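Local coordinates for protein molinate hydrolase (Gulosibacter molinativorax, PDB 4UB9) that hydrolyses the thiocarbamate pesticide molinate, probably at a non-peptide carbon-nitrogen bond, as a zinc-binding member of the amidohydrolase family, at residues 445-451 with 463-469; 88-92 with 436-440; 251-255 with 345-349. All coordinates share one frame; numbering follows the deposited sequence.

Reading from the N terminus, the strand at residues 88-92 comes first and waits longest for its partner. The chain then runs through the body of the catalytic fold, where contact 3 (251-255 with 345-349) closes a loop of 89 residues near the zinc site. That loop is nested within the one closed when residues 436-440 reach back to the strand in contact 2. Contact 1 follows in series, two antiparallel strands joined by an 11-residue loop; no loops cross. Contacts 1 and 2 adjoin through the sheet, where strands 88-95 and 447-450 are neighbours and 436-440 packs on as a loop. Contact 3 lies across the chain's centre, its own centre about 37 Å from that of contact 2.

Contact 1: 445-451 with 463-469; sequences GDVVVLD and TLSHVVK
The imidazole of His-466 turns an edge toward Val-449: CB of the valine lies near the ring plane, 4.2 Å from CD2. ND1 of the ring bonds outward to Glu-473. The two side chains run alongside each other, pointing the same way; Val-449 CG2, anti to its carbonyl carbon, is thereby set 4.0 Å from His-466 CB. A second flat group, the carboxylate of Asp-446, has OD1 3.5 Å from CA of Lys-469. OD1 bonds to the backbone N of Glu-470, the next residue after Lys-469, and OD2 forms a salt bridge with Arg-167. Lys-469 NZ bonds to Gly-165 O.

Strands 447-450 and 464-469 pair antiparallel, interrupted by a classic beta bulge. Val-449 O faces two residues, accepting a nearly straight bond from Ser-465 N (2.8 Å, 171°) and a weak one from His-466 N (3.3 Å). Val-447 and Val-468 exchange backbone bonds as a regular hydrogen-bonded pair. On the face carrying Val-448 and Leu-450, Leu-464 presses CD2 between them, 3.8 Å from Val-448 CB and 3.7 Å from Leu-450 CD2. Beyond it Phe-476 covers Leu-464 and Val-467.

Backbone bonds and branched aliphatic groups thus hold the two strands to each other, while the polar ends of Asp-446, His-466 and Lys-469 tie the pair to neighbouring parts of the chain.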
ATOM      1  N   GLY A 445     -24.058  -3.483 -46.844  1.00 38.77           N
ATOM      2  CA  GLY A 445     -22.938  -3.169 -47.755  1.00 39.99           C
ATOM      3  C   GLY A 445     -21.637  -2.724 -47.123  1.00 37.38           C
ATOM      4  O   GLY A 445     -21.111  -1.626 -47.385  1.00 40.00           O
ATOM      5  N   ASP A 446     -21.120  -3.596 -46.286  1.00 38.22           N
ATOM      6  CA  ASP A 446     -19.895  -3.342 -45.566  1.00 38.26           C
ATOM      7  C   ASP A 446     -18.797  -4.111 -46.224  1.00 41.90           C
ATOM      8  O   ASP A 446     -18.812  -5.352 -46.258  1.00 46.83           O
ATOM      9  CB  ASP A 446     -20.019  -3.784 -44.096  1.00 45.62           C
ATOM     10  CG  ASP A 446     -21.071  -2.980 -43.294  1.00 45.89           C
ATOM     11  OD1 ASP A 446     -21.589  -1.959 -43.795  1.00 50.39           O
ATOM     12  OD2 ASP A 446     -21.386  -3.400 -42.145  1.00 51.60           O
ATOM     13  N   VAL A 447     -17.772  -3.415 -46.682  1.00 40.47           N
ATOM     14  CA  VAL A 447     -16.715  -4.073 -47.461  1.00 35.16           C
ATOM     15  C   VAL A 447     -15.410  -3.396 -47.213  1.00 37.67           C
ATOM     16  O   VAL A 447     -15.352  -2.181 -47.026  1.00 43.69           O
ATOM     17  CB  VAL A 447     -16.998  -3.939 -48.966  1.00 40.37           C
ATOM     18  CG1 VAL A 447     -15.893  -4.522 -49.796  1.00 39.53           C
ATOM     19  CG2 VAL A 447     -18.314  -4.609 -49.317  1.00 44.11           C
ATOM     20  N   VAL A 448     -14.356  -4.193 -47.167  1.00 35.02           N
ATOM     21  CA  VAL A 448     -13.028  -3.651 -47.211  1.00 35.02           C
ATOM     22  C   VAL A 448     -12.247  -4.212 -48.396  1.00 38.91           C
ATOM     23  O   VAL A 448     -12.511  -5.332 -48.854  1.00 37.22           O
ATOM     24  CB  VAL A 448     -12.235  -3.879 -45.929  1.00 35.78           C
ATOM     25  CG1 VAL A 448     -13.023  -3.331 -44.775  1.00 40.56           C
ATOM     26  CG2 VAL A 448     -11.887  -5.330 -45.712  1.00 38.41           C
ATOM     27  N   VAL A 449     -11.265  -3.438 -48.852  1.00 36.11           N
ATOM     28  CA  VAL A 449     -10.440  -3.812 -49.982  1.00 34.27           C
ATOM     29  C   VAL A 449      -8.997  -3.760 -49.562  1.00 34.46           C
ATOM     30  O   VAL A 449      -8.537  -2.727 -49.070  1.00 34.65           O
ATOM     31  CB  VAL A 449     -10.662  -2.855 -51.170  1.00 39.33           C
ATOM     32  CG1 VAL A 449      -9.781  -3.248 -52.344  1.00 39.46           C
ATOM     33  CG2 VAL A 449     -12.128  -2.847 -51.596  1.00 38.14           C
ATOM     34  N   LEU A 450      -8.287  -4.867 -49.765  1.00 35.60           N
ATOM     35  CA  LEU A 450      -6.866  -4.973 -49.469  1.00 33.66           C
ATOM     36  C   LEU A 450      -6.017  -5.038 -50.732  1.00 41.46           C
ATOM     37  O   LEU A 450      -6.437  -5.562 -51.751  1.00 38.82           O
ATOM     38  CB  LEU A 450      -6.583  -6.235 -48.688  1.00 37.02           C
ATOM     39  CG  LEU A 450      -7.450  -6.535 -47.478  1.00 35.38           C
ATOM     40  CD1 LEU A 450      -7.055  -7.879 -46.902  1.00 36.89           C
ATOM     41  CD2 LEU A 450      -7.269  -5.462 -46.433  1.00 38.63           C
ATOM     42  N   ASP A 451      -4.785  -4.560 -50.620  1.00 44.35           N
ATOM     43  CA  ASP A 451      -3.836  -4.544 -51.750  1.00 48.12           C
ATOM     44  C   ASP A 451      -3.045  -5.803 -51.907  1.00 47.67           C
ATOM     45  O   ASP A 451      -2.474  -6.042 -52.944  1.00 48.62           O
ATOM     46  CB  ASP A 451      -2.805  -3.442 -51.561  1.00 49.91           C
ATOM     47  CG  ASP A 451      -3.375  -2.094 -51.802  1.00 52.38           C
ATOM     48  OD1 ASP A 451      -4.485  -2.020 -52.356  1.00 52.71           O
ATOM     49  OD2 ASP A 451      -2.745  -1.102 -51.390  1.00 65.04           O
ATOM     50  N   THR A 463      -3.135  -4.346 -45.208  1.00 39.36           N
ATOM     51  CA  THR A 463      -2.887  -3.588 -46.464  1.00 39.27           C
ATOM     52  C   THR A 463      -4.168  -2.945 -46.985  1.00 42.14           C
ATOM     53  O   THR A 463      -4.432  -2.945 -48.190  1.00 41.27           O
ATOM     54  CB  THR A 463      -2.243  -4.455 -47.567  1.00 36.28           C
ATOM     55  OG1 THR A 463      -3.172  -5.475 -47.965  1.00 39.73           O
ATOM     56  CG2 THR A 463      -0.968  -5.094 -47.074  1.00 32.88           C
ATOM     57  N   LEU A 464      -4.912  -2.316 -46.078  1.00 42.22           N
ATOM     58  CA  LEU A 464      -6.193  -1.675 -46.438  1.00 44.09           C
ATOM     59  C   LEU A 464      -6.073  -0.525 -47.420  1.00 43.97           C
ATOM     60  O   LEU A 464      -5.347   0.390 -47.172  1.00 46.59           O
ATOM     61  CB  LEU A 464      -6.869  -1.090 -45.212  1.00 43.29           C
ATOM     62  CG  LEU A 464      -7.584  -2.055 -44.287  1.00 46.70           C
ATOM     63  CD1 LEU A 464      -7.878  -1.340 -42.971  1.00 46.00           C
ATOM     64  CD2 LEU A 464      -8.865  -2.532 -44.941  1.00 47.83           C
ATOM     65  N   SER A 465      -6.837  -0.589 -48.496  1.00 43.84           N
ATOM     66  CA  SER A 465      -6.921   0.472 -49.508  1.00 47.39           C
ATOM     67  C   SER A 465      -8.200   1.207 -49.444  1.00 42.59           C
ATOM     68  O   SER A 465      -8.235   2.381 -49.715  1.00 42.43           O
ATOM     69  CB  SER A 465      -6.929  -0.102 -50.933  1.00 56.74           C
ATOM     70  OG  SER A 465      -5.698  -0.671 -51.240  1.00 68.25           O
ATOM     71  N   HIS A 466      -9.281   0.489 -49.155  1.00 43.06           N
ATOM     72  CA  HIS A 466     -10.617   1.083 -49.130  1.00 40.39           C
ATOM     73  C   HIS A 466     -11.445   0.497 -48.018  1.00 41.29           C
ATOM     74  O   HIS A 466     -11.363  -0.694 -47.710  1.00 38.49           O
ATOM     75  CB  HIS A 466     -11.345   0.888 -50.452  1.00 41.55           C
ATOM     76  CG  HIS A 466     -10.614   1.468 -51.617  1.00 50.98           C
ATOM     77  ND1 HIS A 466     -10.852   2.747 -52.080  1.00 54.99           N
ATOM     78  CD2 HIS A 466      -9.603   0.974 -52.372  1.00 49.49           C
ATOM     79  CE1 HIS A 466     -10.028   3.004 -53.082  1.00 53.94           C
ATOM     80  NE2 HIS A 466      -9.255   1.950 -53.270  1.00 49.13           N
ATOM     81  N   VAL A 467     -12.311   1.344 -47.466  1.00 41.06           N
ATOM     82  CA  VAL A 467     -13.249   0.926 -46.426  1.00 35.62           C
ATOM     83  C   VAL A 467     -14.615   1.467 -46.763  1.00 32.55           C
ATOM     84  O   VAL A 467     -14.782   2.654 -46.972  1.00 34.32           O
ATOM     85  CB  VAL A 467     -12.835   1.424 -45.025  1.00 36.80           C
ATOM     86  CG1 VAL A 467     -13.877   1.019 -43.997  1.00 34.59           C
ATOM     87  CG2 VAL A 467     -11.465   0.881 -44.616  1.00 34.91           C
ATOM     88  N   VAL A 468     -15.597   0.585 -46.753  1.00 34.74           N
ATOM     89  CA  VAL A 468     -16.950   0.936 -47.125  1.00 34.34           C
ATOM     90  C   VAL A 468     -17.928   0.432 -46.072  1.00 39.55           C
ATOM     91  O   VAL A 468     -17.891  -0.745 -45.664  1.00 40.93           O
ATOM     92  CB  VAL A 468     -17.344   0.295 -48.457  1.00 36.79           C
ATOM     93  CG1 VAL A 468     -18.806   0.602 -48.808  1.00 39.72           C
ATOM     94  CG2 VAL A 468     -16.430   0.788 -49.557  1.00 36.13           C
ATOM     95  N   LYS A 469     -18.864   1.295 -45.723  1.00 38.31           N
ATOM     96  CA  LYS A 469     -19.882   0.986 -44.737  1.00 40.07           C
ATOM     97  C   LYS A 469     -21.258   1.341 -45.247  1.00 39.78           C
ATOM     98  O   LYS A 469     -21.537   2.488 -45.528  1.00 39.94           O
ATOM     99  CB  LYS A 469     -19.632   1.755 -43.449  1.00 41.61           C
ATOM    100  CG  LYS A 469     -20.496   1.250 -42.294  1.00 45.05           C
ATOM    101  CD  LYS A 469     -20.552   2.220 -41.129  1.00 42.75           C
ATOM    102  CE  LYS A 469     -21.490   1.653 -40.080  1.00 39.83           C
ATOM    103  NZ  LYS A 469     -21.878   2.678 -39.095  1.00 42.44           N
TER

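Contact 2: 88-92 with 436-440; sequences WILPG and LGSID
Ile-439 and Pro-91 meet where a loop folds onto strand 88-95, which in this amidohydrolase belongs to a mixed sheet joining segments from both ends of the chain. The innermost layer is apolar. Ile-439 reaches over the backbone of the strand: its CG1 lies 3.8 Å from Pro-91 CA, and its terminal CD1 comes to 3.5 Å from Leu-90 O. With CG1 anti to the carbonyl carbon (chi1 -67°) and CD1 continuing in an extended line (chi2 172°), the long branch is carried onto the peptide between Leu-90 and Pro-91. The same methyl carbon meets CG2 of Ile-89 at 3.9 Å, the two isoleucines crossing at about a right angle.

Pro-91 adds the second half of the contact. CB and CG of its ring rest on Ser-438 CA, CG at 3.9 Å, so carbon packs against the loop backbone. No direct hydrogen bond joins the two segments; apolar packing and one bridging water connect them.

Farther out, the sheet fixes the strand. Leu-90 and Gly-92 bond through their backbones to Val-448 and Asp-446, while Ile-89 bonds to Thr-42 and Ile-44 of the N-terminal region. Ile-64 and Val-67 of strand 63-69, together with Leu-43, close over Ile-439. The loop is shaped by Gly-437, whose positive phi (99°) suits a residue without CB, and by Ser-438, whose OG donates to the anti lone pair of Asp-440 OD2 and also bonds to Lys-443 NZ. The bridging water donates to Gly-92 O at 2.7 Å and accepts a weak bond from Gly-437 N at 3.0 Å.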
ATOM      1  N   TRP A  88      -7.945  -7.544 -53.271  1.00 56.05           N
ATOM      2  CA  TRP A  88      -8.803  -8.473 -52.579  1.00 48.30           C
ATOM      3  C   TRP A  88      -9.961  -7.761 -51.900  1.00 42.42           C
ATOM      4  O   TRP A  88      -9.810  -6.743 -51.283  1.00 41.38           O
ATOM      5  CB  TRP A  88      -8.000  -9.308 -51.608  1.00 45.97           C
ATOM      6  CG  TRP A  88      -7.169 -10.331 -52.293  1.00 47.81           C
ATOM      7  CD1 TRP A  88      -7.429 -11.670 -52.387  1.00 48.81           C
ATOM      8  CD2 TRP A  88      -5.934 -10.114 -52.977  1.00 46.47           C
ATOM      9  NE1 TRP A  88      -6.428 -12.302 -53.094  1.00 46.23           N
ATOM     10  CE2 TRP A  88      -5.494 -11.370 -53.457  1.00 47.88           C
ATOM     11  CE3 TRP A  88      -5.151  -8.988 -53.220  1.00 46.27           C
ATOM     12  CZ2 TRP A  88      -4.316 -11.523 -54.183  1.00 45.76           C
ATOM     13  CZ3 TRP A  88      -3.972  -9.137 -53.939  1.00 50.84           C
ATOM     14  CH2 TRP A  88      -3.568 -10.404 -54.416  1.00 53.37           C
ATOM     15  N   ILE A  89     -11.131  -8.341 -52.072  1.00 41.13           N
ATOM     16  CA  ILE A  89     -12.364  -7.822 -51.525  1.00 39.33           C
ATOM     17  C   ILE A  89     -12.867  -8.728 -50.389  1.00 37.94           C
ATOM     18  O   ILE A  89     -13.196  -9.898 -50.613  1.00 38.60           O
ATOM     19  CB  ILE A  89     -13.473  -7.750 -52.575  1.00 37.24           C
ATOM     20  CG1 ILE A  89     -13.031  -6.872 -53.743  1.00 37.26           C
ATOM     21  CG2 ILE A  89     -14.740  -7.179 -51.944  1.00 39.66           C
ATOM     22  CD1 ILE A  89     -13.941  -6.958 -54.961  1.00 34.30           C
ATOM     23  N   LEU A  90     -12.945  -8.154 -49.189  1.00 37.42           N
ATOM     24  CA  LEU A  90     -13.414  -8.858 -47.974  1.00 35.03           C
ATOM     25  C   LEU A  90     -14.654  -8.199 -47.398  1.00 36.58           C
ATOM     26  O   LEU A  90     -14.953  -7.031 -47.736  1.00 34.44           O
ATOM     27  CB  LEU A  90     -12.346  -8.894 -46.915  1.00 35.14           C
ATOM     28  CG  LEU A  90     -11.247  -9.946 -47.066  1.00 37.82           C
ATOM     29  CD1 LEU A  90     -10.345  -9.662 -48.277  1.00 38.44           C
ATOM     30  CD2 LEU A  90     -10.403 -10.010 -45.807  1.00 36.14           C
ATOM     31  N   PRO A  91     -15.389  -8.920 -46.512  1.00 35.98           N
ATOM     32  CA  PRO A  91     -16.508  -8.267 -45.873  1.00 36.49           C
ATOM     33  C   PRO A  91     -15.970  -7.265 -44.906  1.00 33.41           C
ATOM     34  O   PRO A  91     -14.828  -7.356 -44.495  1.00 31.69           O
ATOM     35  CB  PRO A  91     -17.216  -9.401 -45.125  1.00 41.21           C
ATOM     36  CG  PRO A  91     -16.556 -10.664 -45.559  1.00 41.57           C
ATOM     37  CD  PRO A  91     -15.212 -10.287 -46.029  1.00 38.94           C
ATOM     38  N   GLY A  92     -16.812  -6.329 -44.518  1.00 35.48           N
ATOM     39  CA  GLY A  92     -16.476  -5.460 -43.385  1.00 37.46           C
ATOM     40  C   GLY A  92     -16.009  -6.308 -42.186  1.00 38.26           C
ATOM     41  O   GLY A  92     -16.644  -7.321 -41.831  1.00 34.85           O
ATOM     42  N   LEU A 436     -24.979  -9.068 -41.526  1.00 35.36           N
ATOM     43  CA  LEU A 436     -23.587  -8.700 -41.716  1.00 36.65           C
ATOM     44  C   LEU A 436     -22.651  -9.865 -41.496  1.00 34.22           C
ATOM     45  O   LEU A 436     -23.077 -10.948 -41.121  1.00 34.58           O
ATOM     46  CB  LEU A 436     -23.213  -7.521 -40.803  1.00 39.68           C
ATOM     47  CG  LEU A 436     -23.363  -7.768 -39.282  1.00 37.82           C
ATOM     48  CD1 LEU A 436     -22.038  -8.184 -38.673  1.00 37.41           C
ATOM     49  CD2 LEU A 436     -23.910  -6.554 -38.589  1.00 37.55           C
ATOM     50  N   GLY A 437     -21.388  -9.642 -41.838  1.00 36.41           N
ATOM     51  CA  GLY A 437     -20.328 -10.635 -41.627  1.00 37.10           C
ATOM     52  C   GLY A 437     -19.957 -11.451 -42.847  1.00 32.93           C
ATOM     53  O   GLY A 437     -19.051 -12.280 -42.803  1.00 37.67           O
ATOM     54  N   SER A 438     -20.690 -11.248 -43.926  1.00 30.68           N
ATOM     55  CA  SER A 438     -20.310 -11.819 -45.221  1.00 33.18           C
ATOM     56  C   SER A 438     -20.832 -10.968 -46.367  1.00 35.80           C
ATOM     57  O   SER A 438     -21.824 -10.235 -46.243  1.00 38.02           O
ATOM     58  CB  SER A 438     -20.811 -13.268 -45.395  1.00 32.60           C
ATOM     59  OG  SER A 438     -22.239 -13.306 -45.521  1.00 32.86           O
ATOM     60  N   ILE A 439     -20.191 -11.173 -47.504  1.00 36.15           N
ATOM     61  CA  ILE A 439     -20.637 -10.573 -48.743  1.00 40.09           C
ATOM     62  C   ILE A 439     -21.626 -11.488 -49.472  1.00 41.36           C
ATOM     63  O   ILE A 439     -21.265 -12.522 -50.033  1.00 40.43           O
ATOM     64  CB  ILE A 439     -19.442 -10.250 -49.628  1.00 41.73           C
ATOM     65  CG1 ILE A 439     -18.638  -9.143 -48.935  1.00 43.98           C
ATOM     66  CG2 ILE A 439     -19.932  -9.786 -50.991  1.00 39.56           C
ATOM     67  CD1 ILE A 439     -17.307  -8.821 -49.578  1.00 50.67           C
ATOM     68  N   ASP A 440     -22.887 -11.111 -49.389  1.00 41.95           N
ATOM     69  CA  ASP A 440     -24.016 -11.944 -49.832  1.00 42.00           C
ATOM     70  C   ASP A 440     -25.170 -11.022 -50.105  1.00 42.37           C
ATOM     71  O   ASP A 440     -25.385 -10.045 -49.385  1.00 43.71           O
ATOM     72  CB  ASP A 440     -24.478 -12.955 -48.757  1.00 45.39           C
ATOM     73  CG  ASP A 440     -23.750 -14.304 -48.840  1.00 45.55           C
ATOM     74  OD1 ASP A 440     -23.861 -14.967 -49.889  1.00 53.02           O
ATOM     75  OD2 ASP A 440     -23.045 -14.708 -47.875  1.00 48.79           O
TER
HETATM   76  O   HOH W   1     -19.382  -7.389 -42.049  1.00 32.56           O

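Contact 3: 251-255 with 345-349; sequences LGFRA and PFADF
Beside the zinc site of the amidohydrolase fold, Phe-253 packs on the segment 345-349, which runs into the short helix 347-350, and lies against Asp-348, Phe-349 and Phe-346. One face of its ring is covered by the backbone of that segment: Asp-348 C and Phe-349 N both stand over the centre, the nitrogen 4.1 Å above the plane. At the ring's edge, near its plane, lie Pro-345 O, 3.5 Å from CE1, and CD1 of Phe-346. The pair with Phe-346 is an offset edge-to-face stack, the edge of Phe-253 directed at the other ring's face, with centroids 6.0 Å apart and planes at 87°. Phe-349 crosses obliquely, bringing CD2 to 3.9 Å from Phe-253 CZ, while Asp-348 CB presses on CD1 at 3.4 Å. Replacing Phe-253 by alanine is likely to open a gap under the Asp-348 to Phe-349 peptide and leave the ring of Phe-346 without its edge-to-face mate.

Next to this ring, Arg-254 forms a salt bridge with Asp-348. NH1 meets OD2 at a very short 2.5 Å, a length to be treated with caution, and the carboxylate lies at the guanidinium's edge with the two planes 28° apart. The arginine chain gets there by bending at chi2 (123°) and chi3. The other carboxylate oxygen, OD1, pairs with Arg-352, so Asp-348 probably balances two positive charges.

Phe-349 carries the contact toward the metal: its side chain is about 6 Å from the zinc ion and about 5 Å from that of His-302, a zinc ligand. Helix 333-341 packs on Ala-347, and residues 251-255, at the end of helix 248-251 and in the loop leading to helix 262-275, touch Gly-183 and Arg-214 of a second subunit through Leu-251 and Ala-255.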
ATOM      1  N   LEU A 251      -5.700 -11.050  -7.116  1.00 28.77           N
ATOM      2  CA  LEU A 251      -5.337 -12.368  -6.643  1.00 31.08           C
ATOM      3  C   LEU A 251      -4.544 -13.241  -7.609  1.00 29.68           C
ATOM      4  O   LEU A 251      -4.123 -14.337  -7.252  1.00 27.71           O
ATOM      5  CB  LEU A 251      -6.624 -13.151  -6.278  1.00 29.83           C
ATOM      6  CG  LEU A 251      -7.420 -12.519  -5.143  1.00 31.01           C
ATOM      7  CD1 LEU A 251      -8.708 -13.296  -4.948  1.00 33.07           C
ATOM      8  CD2 LEU A 251      -6.603 -12.513  -3.868  1.00 33.51           C
ATOM      9  N   GLY A 252      -4.351 -12.768  -8.820  1.00 32.78           N
ATOM     10  CA  GLY A 252      -3.633 -13.563  -9.830  1.00 34.44           C
ATOM     11  C   GLY A 252      -4.614 -14.466 -10.565  1.00 37.79           C
ATOM     12  O   GLY A 252      -5.825 -14.347 -10.385  1.00 41.31           O
ATOM     13  N   PHE A 253      -4.080 -15.348 -11.394  1.00 40.13           N
ATOM     14  CA  PHE A 253      -4.881 -16.073 -12.382  1.00 41.05           C
ATOM     15  C   PHE A 253      -5.270 -17.486 -11.888  1.00 40.29           C
ATOM     16  O   PHE A 253      -5.932 -18.207 -12.594  1.00 44.34           O
ATOM     17  CB  PHE A 253      -4.160 -16.086 -13.780  1.00 41.65           C
ATOM     18  CG  PHE A 253      -4.210 -14.761 -14.493  1.00 42.78           C
ATOM     19  CD1 PHE A 253      -3.274 -13.766 -14.222  1.00 43.83           C
ATOM     20  CD2 PHE A 253      -5.251 -14.461 -15.398  1.00 45.50           C
ATOM     21  CE1 PHE A 253      -3.387 -12.498 -14.814  1.00 45.57           C
ATOM     22  CE2 PHE A 253      -5.355 -13.200 -16.019  1.00 45.95           C
ATOM     23  CZ  PHE A 253      -4.423 -12.210 -15.718  1.00 46.48           C
ATOM     24  N   ARG A 254      -4.869 -17.847 -10.679  1.00 34.75           N
ATOM     25  CA  ARG A 254      -4.915 -19.232 -10.228  1.00 38.22           C
ATOM     26  C   ARG A 254      -5.755 -19.442  -8.987  1.00 37.62           C
ATOM     27  O   ARG A 254      -5.557 -20.386  -8.249  1.00 40.67           O
ATOM     28  CB  ARG A 254      -3.482 -19.716  -9.954  1.00 42.90           C
ATOM     29  CG  ARG A 254      -2.679 -19.989 -11.232  1.00 50.50           C
ATOM     30  CD  ARG A 254      -1.361 -19.208 -11.359  1.00 52.91           C
ATOM     31  NE  ARG A 254      -0.249 -20.122 -11.590  1.00 55.62           N
ATOM     32  CZ  ARG A 254       0.651 -20.048 -12.564  1.00 58.03           C
ATOM     33  NH1 ARG A 254       0.658 -19.064 -13.443  1.00 71.90           N
ATOM     34  NH2 ARG A 254       1.594 -20.955 -12.639  1.00 59.80           N
ATOM     35  N   ALA A 255      -6.695 -18.553  -8.743  1.00 33.71           N
ATOM     36  CA  ALA A 255      -7.581 -18.691  -7.560  1.00 29.87           C
ATOM     37  C   ALA A 255      -9.008 -18.222  -7.884  1.00 28.76           C
ATOM     38  O   ALA A 255      -9.508 -17.305  -7.267  1.00 24.76           O
ATOM     39  CB  ALA A 255      -7.032 -17.883  -6.402  1.00 30.56           C
ATOM     40  N   PRO A 345       2.677  -8.929 -14.807  1.00 44.62           N
ATOM     41  CA  PRO A 345       1.583  -9.561 -14.054  1.00 48.29           C
ATOM     42  C   PRO A 345       0.484 -10.225 -14.914  1.00 41.22           C
ATOM     43  O   PRO A 345      -0.174 -11.140 -14.455  1.00 43.03           O
ATOM     44  CB  PRO A 345       1.012  -8.406 -13.201  1.00 45.89           C
ATOM     45  CG  PRO A 345       1.528  -7.167 -13.816  1.00 50.17           C
ATOM     46  CD  PRO A 345       2.829  -7.510 -14.481  1.00 48.35           C
ATOM     47  N   PHE A 346       0.308  -9.758 -16.136  1.00 39.45           N
ATOM     48  CA  PHE A 346      -0.634 -10.353 -17.073  1.00 38.44           C
ATOM     49  C   PHE A 346      -0.033 -11.370 -18.037  1.00 37.34           C
ATOM     50  O   PHE A 346      -0.635 -11.729 -19.036  1.00 33.39           O
ATOM     51  CB  PHE A 346      -1.311  -9.266 -17.877  1.00 44.72           C
ATOM     52  CG  PHE A 346      -2.354  -8.500 -17.125  1.00 48.04           C
ATOM     53  CD1 PHE A 346      -2.493  -8.607 -15.735  1.00 55.10           C
ATOM     54  CD2 PHE A 346      -3.175  -7.612 -17.813  1.00 55.73           C
ATOM     55  CE1 PHE A 346      -3.450  -7.863 -15.046  1.00 56.28           C
ATOM     56  CE2 PHE A 346      -4.123  -6.861 -17.138  1.00 57.05           C
ATOM     57  CZ  PHE A 346      -4.262  -6.989 -15.750  1.00 60.02           C
ATOM     58  N   ALA A 347       1.133 -11.887 -17.713  1.00 38.60           N
ATOM     59  CA  ALA A 347       1.755 -12.917 -18.546  1.00 36.97           C
ATOM     60  C   ALA A 347       0.932 -14.197 -18.596  1.00 37.28           C
ATOM     61  O   ALA A 347       0.894 -14.886 -19.618  1.00 39.28           O
ATOM     62  CB  ALA A 347       3.133 -13.246 -18.018  1.00 35.17           C
ATOM     63  N   ASP A 348       0.261 -14.471 -17.486  1.00 37.70           N
ATOM     64  CA  ASP A 348      -0.679 -15.587 -17.348  1.00 40.02           C
ATOM     65  C   ASP A 348      -2.000 -15.469 -18.107  1.00 38.55           C
ATOM     66  O   ASP A 348      -2.756 -16.434 -18.171  1.00 37.38           O
ATOM     67  CB  ASP A 348      -1.045 -15.778 -15.880  1.00 44.28           C
ATOM     68  CG  ASP A 348      -0.082 -16.673 -15.158  1.00 47.08           C
ATOM     69  OD1 ASP A 348       0.842 -17.207 -15.809  1.00 44.70           O
ATOM     70  OD2 ASP A 348      -0.257 -16.831 -13.926  1.00 50.29           O
ATOM     71  N   PHE A 349      -2.285 -14.285 -18.612  1.00 35.81           N
ATOM     72  CA  PHE A 349      -3.546 -13.996 -19.289  1.00 38.22           C
ATOM     73  C   PHE A 349      -3.665 -14.903 -20.507  1.00 35.10           C
ATOM     74  O   PHE A 349      -4.628 -15.652 -20.624  1.00 36.26           O
ATOM     75  CB  PHE A 349      -3.548 -12.524 -19.650  1.00 41.44           C
ATOM     76  CG  PHE A 349      -4.874 -11.940 -20.025  1.00 47.86           C
ATOM     77  CD1 PHE A 349      -5.547 -12.344 -21.180  1.00 55.23           C
ATOM     78  CD2 PHE A 349      -5.392 -10.856 -19.296  1.00 56.94           C
ATOM     79  CE1 PHE A 349      -6.750 -11.735 -21.563  1.00 65.70           C
ATOM     80  CE2 PHE A 349      -6.597 -10.246 -19.661  1.00 61.92           C
ATOM     81  CZ  PHE A 349      -7.285 -10.686 -20.795  1.00 70.57           C
TER